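Local coordinates for replicative DNA helicase (Mycobacterium smegmatis, PDB 6OWN), which is the splicing domain of an intein in a DNA helicase, which probably excises itself and joins the flanking protein segments, reversibly inhibited by zinc, at residues 15-18 with 19-22. Residues are numbered along the deposited sequence; the frame is centred on the assembly and turned at random.
Sequences TTMG and DVAV
Thr16 O accepts two backbone bonds, from Asp19 N at 3.1 Å and Val20 N at 3.0 Å, so the chain folds back in a type I turn through Met17 and Gly18 that widens into an alpha-turn. Val20 N meets the carbonyl almost head-on, at a C=O...N angle of 168°. Asp19 N instead sits above the carbonyl plane. The hydroxyl of Thr16 lies between its backbone N and carbonyl carbon (chi1 64°). This puts OG1 beside Asp19, where it accepts a weak bond from Asp19 N at 3.3 Å. With the two backbone bonds this has the pattern of an ST motif, its side-chain bond being weak. OG1 also donates a weak bond to Asp19 OD2 at 2.9 Å, so one hydroxyl touches both the backbone and the carboxylate of Asp19. Thr16 N is buried and has no partner. Thr15 OG1 packs on Asp19 CB at 3.5 Å, and the two side chains run past each other in opposite directions. Thr15 CG2 meets Val20 CB at 3.9 Å, nearly at a right angle. In the all-beta splicing domain, probably of the Hint fold usual for inteins, the turn leads out of strand 13-16 into the loop before strand 25-27. Arg117 donates a bond to Val20 O. The Met17 side chain lies near a bound zinc and touches Leu8 and Val119, while Val20 packs on Leu26, Val36 and Val119, joining the turn to strands 25-27, 33-39 and 116-121.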
loop_
_atom_site.group_PDB
_atom_site.type_symbol
_atom_site.label_atom_id
_atom_site.label_comp_id
_atom_site.label_asym_id
_atom_site.label_seq_id
_atom_site.Cartn_x
_atom_site.Cartn_y
_atom_site.Cartn_z
ATOM N N THR A 15 0.046 12.311 4.179
ATOM C CA THR A 15 0.853 12.651 3.007
ATOM C C THR A 15 0.316 11.818 1.843
ATOM O O THR A 15 -0.758 11.217 1.933
ATOM C CB THR A 15 2.352 12.417 3.269
ATOM O OG1 THR A 15 3.124 12.984 2.204
ATOM C CG2 THR A 15 2.677 10.931 3.373
ATOM N N THR A 16 1.045 11.784 0.737
ATOM C CA THR A 16 0.701 10.915 -0.383
ATOM C C THR A 16 1.949 10.167 -0.819
ATOM O O THR A 16 3.078 10.529 -0.465
ATOM C CB THR A 16 0.108 11.685 -1.577
ATOM O OG1 THR A 16 1.088 12.581 -2.118
ATOM C CG2 THR A 16 -1.137 12.479 -1.173
ATOM N N MET A 17 1.735 9.119 -1.614
ATOM C CA MET A 17 2.866 8.392 -2.174
ATOM C C MET A 17 3.691 9.299 -3.075
ATOM O O MET A 17 4.894 9.084 -3.227
ATOM C CB MET A 17 2.381 7.159 -2.941
ATOM C CG MET A 17 3.498 6.302 -3.521
ATOM S SD MET A 17 4.669 5.747 -2.269
ATOM C CE MET A 17 3.774 4.381 -1.526
ATOM N N GLY A 18 3.064 10.332 -3.649
ATOM C CA GLY A 18 3.789 11.270 -4.493
ATOM C C GLY A 18 4.704 12.194 -3.715
ATOM O O GLY A 18 5.758 12.591 -4.221
ATOM N N ASP A 19 4.333 12.525 -2.473
ATOM C CA ASP A 19 5.008 13.528 -1.653
ATOM C C ASP A 19 5.977 12.958 -0.624
ATOM O O ASP A 19 6.903 13.664 -0.213
ATOM C CB ASP A 19 3.980 14.375 -0.893
ATOM C CG ASP A 19 3.062 15.148 -1.810
ATOM O OD1 ASP A 19 3.537 15.649 -2.850
ATOM O OD2 ASP A 19 1.857 15.253 -1.491
ATOM N N VAL A 20 5.782 11.723 -0.162
ATOM C CA VAL A 20 6.556 11.224 0.966
ATOM C C VAL A 20 8.024 11.102 0.572
ATOM O O VAL A 20 8.357 10.695 -0.547
ATOM C CB VAL A 20 5.968 9.888 1.460
ATOM C CG1 VAL A 20 6.085 8.795 0.384
ATOM C CG2 VAL A 20 6.628 9.448 2.763
ATOM N N ALA A 21 8.913 11.470 1.490
ATOM C CA ALA A 21 10.344 11.501 1.225
ATOM C C ALA A 21 11.088 10.561 2.165
ATOM O O ALA A 21 10.627 10.265 3.271
ATOM C CB ALA A 21 10.892 12.927 1.377
ATOM N N VAL A 22 12.251 10.081 1.717
ATOM C CA VAL A 22 13.110 9.314 2.612
ATOM C C VAL A 22 13.424 10.163 3.836
ATOM O O VAL A 22 13.688 11.365 3.731
ATOM C CB VAL A 22 14.389 8.862 1.891
ATOM C CG1 VAL A 22 15.343 8.185 2.858
ATOM C CG2 VAL A 22 14.042 7.925 0.738
#